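Long-range contacts in fimbrial structural subunit (PDB 3QDH), which builds the shaft of Actinomyces type 2 fimbriae and, as an adhesin, mediates interactions with streptococci and host cells during oral biofilm development: residues Phe26-Thr31 and Phe44-Thr49; Val62-Thr67 and Lys101-Val106. One frame throughout, in Å; residues are numbered along the deposited sequence.

Contact 1 of 2, residues Phe26-Thr31 and Phe44-Thr49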
ATOM      1  N   PHE A  26       1.966  -2.276  -4.656  1.00 16.81           N
ATOM      2  CA  PHE A  26       1.248  -3.340  -5.347  1.00 16.81           C
ATOM      3  C   PHE A  26       2.105  -3.942  -6.452  1.00 16.00           C
ATOM      4  O   PHE A  26       2.227  -3.334  -7.518  1.00 16.29           O
ATOM      5  CB  PHE A  26      -0.006  -2.798  -6.044  1.00 16.18           C
ATOM      6  CG  PHE A  26      -1.018  -2.144  -5.142  1.00 17.15           C
ATOM      7  CD1 PHE A  26      -1.822  -2.905  -4.292  1.00 17.99           C
ATOM      8  CD2 PHE A  26      -1.234  -0.769  -5.212  1.00 16.90           C
ATOM      9  CE1 PHE A  26      -2.790  -2.301  -3.488  1.00 18.29           C
ATOM     10  CE2 PHE A  26      -2.210  -0.153  -4.411  1.00 19.12           C
ATOM     11  CZ  PHE A  26      -2.985  -0.920  -3.549  1.00 17.32           C
ATOM     12  N   PRO A  27       2.671  -5.140  -6.224  1.00 16.39           N
ATOM     13  CA  PRO A  27       3.323  -5.879  -7.313  1.00 16.11           C
ATOM     14  C   PRO A  27       2.313  -6.313  -8.383  1.00 16.07           C
ATOM     15  O   PRO A  27       1.261  -6.886  -8.063  1.00 16.21           O
ATOM     16  CB  PRO A  27       3.957  -7.085  -6.599  1.00 15.89           C
ATOM     17  CG  PRO A  27       4.017  -6.697  -5.160  1.00 16.94           C
ATOM     18  CD  PRO A  27       2.813  -5.834  -4.932  1.00 16.11           C
ATOM     19  N   VAL A  28       2.613  -5.982  -9.639  1.00 15.67           N
ATOM     20  CA  VAL A  28       1.751  -6.301 -10.773  1.00 15.38           C
ATOM     21  C   VAL A  28       2.605  -7.050 -11.789  1.00 15.88           C
ATOM     22  O   VAL A  28       3.737  -6.636 -12.067  1.00 15.50           O
ATOM     23  CB  VAL A  28       1.135  -5.010 -11.421  1.00 15.33           C
ATOM     24  CG1 VAL A  28       0.510  -5.318 -12.778  1.00 15.22           C
ATOM     25  CG2 VAL A  28       0.093  -4.370 -10.491  1.00 14.33           C
ATOM     26  N   SER A  29       2.096  -8.158 -12.319  1.00 16.28           N
ATOM     27  CA  SER A  29       2.852  -8.914 -13.322  1.00 17.13           C
ATOM     28  C   SER A  29       1.988  -9.567 -14.408  1.00 16.78           C
ATOM     29  O   SER A  29       0.831  -9.920 -14.185  1.00 16.49           O
ATOM     30  CB  SER A  29       3.793  -9.946 -12.669  1.00 17.29           C
ATOM     31  OG  SER A  29       3.072 -11.027 -12.127  1.00 20.53           O
ATOM     32  N   SER A  30       2.583  -9.710 -15.590  1.00 16.47           N
ATOM     33  CA  SER A  30       1.945 -10.372 -16.715  1.00 16.39           C
ATOM     34  C   SER A  30       2.968 -11.282 -17.401  1.00 16.01           C
ATOM     35  O   SER A  30       4.085 -10.851 -17.722  1.00 14.95           O
ATOM     36  CB  SER A  30       1.412  -9.322 -17.700  1.00 17.04           C
ATOM     37  OG  SER A  30       0.718  -9.947 -18.771  1.00 18.99           O
ATOM     38  N   THR A  31       2.597 -12.540 -17.610  1.00 15.36           N
ATOM     39  CA  THR A  31       3.493 -13.482 -18.282  1.00 15.33           C
ATOM     40  C   THR A  31       3.523 -13.155 -19.775  1.00 15.18           C
ATOM     41  O   THR A  31       2.479 -13.075 -20.414  1.00 13.80           O
ATOM     42  CB  THR A  31       3.046 -14.938 -18.068  1.00 16.15           C
ATOM     43  OG1 THR A  31       3.129 -15.259 -16.673  1.00 16.32           O
ATOM     44  CG2 THR A  31       3.945 -15.896 -18.860  1.00 15.25           C
ATOM     45  N   PHE A  44       3.252  -2.395 -25.485  1.00  9.99           N
ATOM     46  CA  PHE A  44       3.051  -3.212 -24.286  1.00 10.45           C
ATOM     47  C   PHE A  44       3.113  -2.279 -23.077  1.00 10.61           C
ATOM     48  O   PHE A  44       4.146  -1.676 -22.800  1.00 11.10           O
ATOM     49  CB  PHE A  44       4.119  -4.331 -24.200  1.00  9.87           C
ATOM     50  CG  PHE A  44       3.863  -5.344 -23.103  1.00 10.89           C
ATOM     51  CD1 PHE A  44       3.652  -6.688 -23.412  1.00 12.58           C
ATOM     52  CD2 PHE A  44       3.849  -4.951 -21.775  1.00 11.67           C
ATOM     53  CE1 PHE A  44       3.407  -7.631 -22.391  1.00 14.17           C
ATOM     54  CE2 PHE A  44       3.603  -5.884 -20.744  1.00 13.62           C
ATOM     55  CZ  PHE A  44       3.394  -7.216 -21.053  1.00 12.01           C
ATOM     56  N   GLN A  45       2.000  -2.154 -22.354  1.00 10.80           N
ATOM     57  CA  GLN A  45       1.900  -1.202 -21.254  1.00 10.70           C
ATOM     58  C   GLN A  45       1.218  -1.835 -20.051  1.00 11.40           C
ATOM     59  O   GLN A  45       0.187  -2.487 -20.204  1.00 10.98           O
ATOM     60  CB  GLN A  45       1.096   0.031 -21.706  1.00 11.15           C
ATOM     61  CG  GLN A  45       0.915   1.150 -20.651  1.00 11.04           C
ATOM     62  CD  GLN A  45       0.033   2.274 -21.176  1.00 12.66           C
ATOM     63  OE1 GLN A  45       0.520   3.296 -21.684  1.00 14.02           O
ATOM     64  NE2 GLN A  45      -1.269   2.076 -21.085  1.00 11.91           N
ATOM     65  N   LEU A  46       1.786  -1.629 -18.860  1.00 11.74           N
ATOM     66  CA  LEU A  46       1.089  -1.940 -17.619  1.00 12.43           C
ATOM     67  C   LEU A  46       0.426  -0.646 -17.123  1.00 12.71           C
ATOM     68  O   LEU A  46       1.065   0.409 -17.056  1.00 12.45           O
ATOM     69  CB  LEU A  46       2.051  -2.502 -16.566  1.00 12.46           C
ATOM     70  CG  LEU A  46       2.784  -3.830 -16.881  1.00 13.11           C
ATOM     71  CD1 LEU A  46       3.839  -4.110 -15.810  1.00 14.73           C
ATOM     72  CD2 LEU A  46       1.816  -5.011 -17.029  1.00 13.78           C
ATOM     73  N   ARG A  47      -0.860  -0.738 -16.793  1.00 13.14           N
ATOM     74  CA  ARG A  47      -1.659   0.432 -16.445  1.00 13.91           C
ATOM     75  C   ARG A  47      -2.374   0.171 -15.129  1.00 14.56           C
ATOM     76  O   ARG A  47      -2.804  -0.947 -14.869  1.00 14.18           O
ATOM     77  CB  ARG A  47      -2.696   0.712 -17.527  1.00 14.27           C
ATOM     78  CG  ARG A  47      -3.487   2.013 -17.332  1.00 15.80           C
ATOM     79  CD  ARG A  47      -4.439   2.231 -18.492  1.00 18.17           C
ATOM     80  NE  ARG A  47      -3.738   2.620 -19.722  1.00 21.80           N
ATOM     81  CZ  ARG A  47      -4.352   2.946 -20.859  1.00 22.88           C
ATOM     82  NH1 ARG A  47      -5.688   2.914 -20.927  1.00 24.30           N
ATOM     83  NH2 ARG A  47      -3.640   3.304 -21.928  1.00 20.79           N
ATOM     84  N   ASP A  48      -2.501   1.214 -14.316  1.00 15.29           N
ATOM     85  CA  ASP A  48      -3.122   1.104 -13.007  1.00 16.26           C
ATOM     86  C   ASP A  48      -3.661   2.473 -12.613  1.00 16.93           C
ATOM     87  O   ASP A  48      -2.900   3.433 -12.467  1.00 17.55           O
ATOM     88  CB  ASP A  48      -2.104   0.592 -11.967  1.00 16.16           C
ATOM     89  CG  ASP A  48      -2.762   0.050 -10.693  1.00 16.16           C
ATOM     90  OD1 ASP A  48      -3.742   0.647 -10.210  1.00 15.06           O
ATOM     91  OD2 ASP A  48      -2.274  -0.962 -10.140  1.00 16.69           O
ATOM     92  N   THR A  49      -4.976   2.565 -12.451  1.00 17.01           N
ATOM     93  CA  THR A  49      -5.581   3.771 -11.886  1.00 17.62           C
ATOM     94  C   THR A  49      -5.731   3.515 -10.396  1.00 17.73           C
ATOM     95  O   THR A  49      -6.525   2.675  -9.980  1.00 17.41           O
ATOM     96  CB  THR A  49      -6.947   4.081 -12.508  1.00 17.84           C
ATOM     97  OG1 THR A  49      -6.787   4.313 -13.906  1.00 19.11           O
ATOM     98  CG2 THR A  49      -7.583   5.329 -11.856  1.00 18.28           C
TER
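Two strands from opposing sheets pack face to face across the interior of a β-sandwich, the N2 domain of this fimbrial fragment, which probably has the CnaA/DEv-IgG fold. Strand 26-31 belongs to the sheet that also holds strand 102-111, and strand 44-49 to the sheet that pairs it with strands 82-87 and 118-131. The short segments run roughly antiparallel, at 147°, with their axes 8.9 Å apart, a separation bridged by side chains alone. Val28, Ser30, Phe44, Leu46 and Asp48 alternate inward, and all five are buried. Leu46 occupies the middle, and Leu46 CD2 reaches the opposite strand between two neighbours, lying 4.5 Å from Val28 CG1 and 4.4 Å from Ser30 CB. The other methyl of Val28, CG2, points toward Asp48, so that the forked side chain spans Leu46 and Asp48. At the other end the Phe44 ring, with CG anti to the backbone N (chi1 -171°), presents its edge: CZ comes 4.4 Å from Ser30 CB, which lies near the ring plane. That ring also rests on Val103 and Val125, while Ser30 OG, anti to its own backbone N, is satisfied by the carbonyl of Ser5. Asp48 brings a carboxylate into this otherwise largely apolar layer. Its OD2 is hydrogen-bonded to Lys8 NZ, and Asn121 lies close by, a Lys-Asn-Asp grouping consistent with the intramolecular isopeptide sites of Gram-positive pilins. Burial beside Phe107 and Ala123 would be expected to raise the pKa of this acid. With CG anti to the backbone N (chi1 -162°), the Asp48 carboxylate crosses Val28 obliquely, and its OD2 lies 4.2 Å from Val28 CG2.

Contact 2 of 2, residues Val62-Thr67 and Lys101-Val106; sequences VSLEGT and KKVSAV
An antiparallel β-ladder joins strands 57-64 and 102-111 within one sheet of the N2 β-sandwich, where the first strand leaves the sheet through a type II turn, Leu64 to Thr67. Ser63 and Ser104 form a hydrogen-bonded pair: Ser63 N gives to Ser104 O at 2.9 Å, from above the carbonyl plane, and Ser104 N returns to Ser63 O at 3.0 Å, within it. Next along, Leu64 and Val103 are a non-hydrogen-bonded pair whose side chains cross obliquely, Leu64 CD1 lying 4.0 Å from Val103 CG2. They face Ile95 and Arg94 of helix 89-96, whereas Ser63 and Ser104 turn to the other side of the sheet. Glu65 prolongs the ladder into the turn. Glu65 N donates to Lys102 O at 2.9 Å, while Gly66 takes the third turn position at a positive phi of 88°. The extended Glu65 side chain reaches across to the start of the partner strand. Neither lysine ammonium group is in contact with Glu65 OE1, which instead grips the backbone: Glu65 OE1 accepts Lys102 N at 2.9 Å, nearly straight (166°), through its anti lone pair.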
ATOM      1  N   VAL A  62      10.479  -1.729 -12.190  1.00 16.72           N
ATOM      2  CA  VAL A  62      10.044  -2.302 -13.461  1.00 15.91           C
ATOM      3  C   VAL A  62      11.027  -3.406 -13.803  1.00 15.77           C
ATOM      4  O   VAL A  62      12.239  -3.197 -13.714  1.00 14.59           O
ATOM      5  CB  VAL A  62      10.018  -1.249 -14.579  1.00 15.79           C
ATOM      6  CG1 VAL A  62       9.506  -1.870 -15.890  1.00 15.73           C
ATOM      7  CG2 VAL A  62       9.132  -0.069 -14.173  1.00 16.70           C
ATOM      8  N   SER A  63      10.505  -4.581 -14.157  1.00 15.31           N
ATOM      9  CA  SER A  63      11.350  -5.754 -14.347  1.00 15.99           C
ATOM     10  C   SER A  63      10.887  -6.671 -15.467  1.00 15.02           C
ATOM     11  O   SER A  63       9.702  -6.757 -15.773  1.00 14.95           O
ATOM     12  CB  SER A  63      11.434  -6.565 -13.047  1.00 16.25           C
ATOM     13  OG  SER A  63      11.759  -5.715 -11.956  1.00 21.20           O
ATOM     14  N   LEU A  64      11.851  -7.355 -16.072  1.00 14.88           N
ATOM     15  CA  LEU A  64      11.567  -8.468 -16.952  1.00 14.70           C
ATOM     16  C   LEU A  64      12.343  -9.647 -16.391  1.00 15.41           C
ATOM     17  O   LEU A  64      13.577  -9.627 -16.352  1.00 14.84           O
ATOM     18  CB  LEU A  64      12.005  -8.171 -18.390  1.00 14.75           C
ATOM     19  CG  LEU A  64      11.895  -9.349 -19.374  1.00 13.68           C
ATOM     20  CD1 LEU A  64      10.464  -9.902 -19.495  1.00 14.62           C
ATOM     21  CD2 LEU A  64      12.453  -8.957 -20.751  1.00 15.20           C
ATOM     22  N   GLU A  65      11.610 -10.665 -15.949  1.00 15.88           N
ATOM     23  CA  GLU A  65      12.196 -11.814 -15.257  1.00 17.06           C
ATOM     24  C   GLU A  65      13.311 -12.473 -16.068  1.00 17.46           C
ATOM     25  O   GLU A  65      13.125 -12.793 -17.246  1.00 17.31           O
ATOM     26  CB  GLU A  65      11.095 -12.821 -14.948  1.00 17.17           C
ATOM     27  CG  GLU A  65      11.530 -14.032 -14.156  1.00 19.16           C
ATOM     28  CD  GLU A  65      10.496 -15.133 -14.192  1.00 21.03           C
ATOM     29  OE1 GLU A  65       9.549 -15.067 -15.022  1.00 19.26           O
ATOM     30  OE2 GLU A  65      10.640 -16.079 -13.385  1.00 22.47           O
ATOM     31  N   GLY A  66      14.463 -12.667 -15.423  1.00 18.21           N
ATOM     32  CA  GLY A  66      15.604 -13.340 -16.041  1.00 19.24           C
ATOM     33  C   GLY A  66      16.519 -12.399 -16.808  1.00 20.00           C
ATOM     34  O   GLY A  66      17.490 -12.843 -17.428  1.00 20.32           O
ATOM     35  N   THR A  67      16.204 -11.104 -16.743  1.00 19.31           N
ATOM     36  CA  THR A  67      16.857 -10.049 -17.514  1.00 19.94           C
ATOM     37  C   THR A  67      17.153  -8.885 -16.578  1.00 19.13           C
ATOM     38  O   THR A  67      16.485  -8.730 -15.553  1.00 19.18           O
ATOM     39  CB  THR A  67      15.921  -9.576 -18.672  1.00 19.72           C
ATOM     40  OG1 THR A  67      16.087 -10.447 -19.791  1.00 21.10           O
ATOM     41  CG2 THR A  67      16.202  -8.148 -19.116  1.00 21.55           C
ATOM     42  N   LYS A 101       8.245 -15.340 -19.634  1.00 15.96           N
ATOM     43  CA  LYS A 101       8.842 -14.616 -18.518  1.00 15.81           C
ATOM     44  C   LYS A 101       7.922 -13.515 -18.021  1.00 15.87           C
ATOM     45  O   LYS A 101       7.181 -12.906 -18.813  1.00 15.37           O
ATOM     46  CB  LYS A 101      10.211 -14.032 -18.892  1.00 16.62           C
ATOM     47  CG  LYS A 101      11.220 -15.050 -19.471  1.00 18.00           C
ATOM     48  CD  LYS A 101      11.700 -16.070 -18.433  1.00 21.52           C
ATOM     49  CE  LYS A 101      12.825 -16.937 -19.013  1.00 23.35           C
ATOM     50  NZ  LYS A 101      12.800 -18.321 -18.460  1.00 25.98           N
ATOM     51  N   LYS A 102       7.986 -13.238 -16.720  1.00 15.36           N
ATOM     52  CA  LYS A 102       7.135 -12.200 -16.136  1.00 16.09           C
ATOM     53  C   LYS A 102       7.613 -10.769 -16.346  1.00 15.21           C
ATOM     54  O   LYS A 102       8.755 -10.414 -16.021  1.00 14.73           O
ATOM     55  CB  LYS A 102       6.866 -12.472 -14.654  1.00 16.69           C
ATOM     56  CG  LYS A 102       5.843 -13.579 -14.430  1.00 19.35           C
ATOM     57  CD  LYS A 102       5.691 -13.897 -12.942  1.00 25.57           C
ATOM     58  CE  LYS A 102       5.020 -15.257 -12.750  1.00 28.64           C
ATOM     59  NZ  LYS A 102       5.318 -15.838 -11.399  1.00 31.88           N
ATOM     60  N   VAL A 103       6.715  -9.960 -16.911  1.00 14.92           N
ATOM     61  CA  VAL A 103       6.885  -8.521 -17.023  1.00 14.23           C
ATOM     62  C   VAL A 103       6.155  -7.905 -15.830  1.00 14.76           C
ATOM     63  O   VAL A 103       4.958  -8.161 -15.645  1.00 14.49           O
ATOM     64  CB  VAL A 103       6.229  -7.974 -18.309  1.00 14.28           C
ATOM     65  CG1 VAL A 103       6.565  -6.504 -18.471  1.00 14.36           C
ATOM     66  CG2 VAL A 103       6.650  -8.798 -19.558  1.00 14.07           C
ATOM     67  N   SER A 104       6.856  -7.096 -15.038  1.00 14.57           N
ATOM     68  CA  SER A 104       6.285  -6.597 -13.786  1.00 15.40           C
ATOM     69  C   SER A 104       6.671  -5.167 -13.417  1.00 15.83           C
ATOM     70  O   SER A 104       7.626  -4.599 -13.949  1.00 15.87           O
ATOM     71  CB  SER A 104       6.618  -7.558 -12.628  1.00 15.22           C
ATOM     72  OG  SER A 104       8.014  -7.620 -12.404  1.00 18.37           O
ATOM     73  N   ALA A 105       5.892  -4.588 -12.507  1.00 15.49           N
ATOM     74  CA  ALA A 105       6.231  -3.336 -11.866  1.00 15.75           C
ATOM     75  C   ALA A 105       5.516  -3.277 -10.526  1.00 16.57           C
ATOM     76  O   ALA A 105       4.591  -4.048 -10.275  1.00 16.42           O
ATOM     77  CB  ALA A 105       5.837  -2.155 -12.739  1.00 15.16           C
ATOM     78  N   VAL A 106       5.954  -2.367  -9.667  1.00 17.24           N
ATOM     79  CA  VAL A 106       5.301  -2.170  -8.376  1.00 17.58           C
ATOM     80  C   VAL A 106       4.623  -0.805  -8.415  1.00 18.03           C
ATOM     81  O   VAL A 106       5.298   0.226  -8.430  1.00 18.14           O
ATOM     82  CB  VAL A 106       6.317  -2.245  -7.208  1.00 17.89           C
ATOM     83  CG1 VAL A 106       5.638  -1.942  -5.869  1.00 18.16           C
ATOM     84  CG2 VAL A 106       6.994  -3.619  -7.158  1.00 17.48           C
TER

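Overall arrangement
After the short N-terminal strand 7-8 comes strand 23-31, and contact 1 closes the 12-residue connection to segment 44-49, which passes from one sheet of the sandwich to the other. Contact 2 opens only afterwards, so the two are in series and neither nest nor cross. It closes a longer excursion of 33 residues that contains strands 74-79 and 82-87, helix 89-96 and the zinc ligands Asp70, Asp73 and Glu90. Strand 102-111 joins the two contacts: it runs between strands 57-64 and 23-31, with Val28 N and Ser30 N probably hydrogen-bonded to Ala105 O and Val103 O. Contact 2 thus builds the sheet laterally, while contact 1 stacks it on the second sheet.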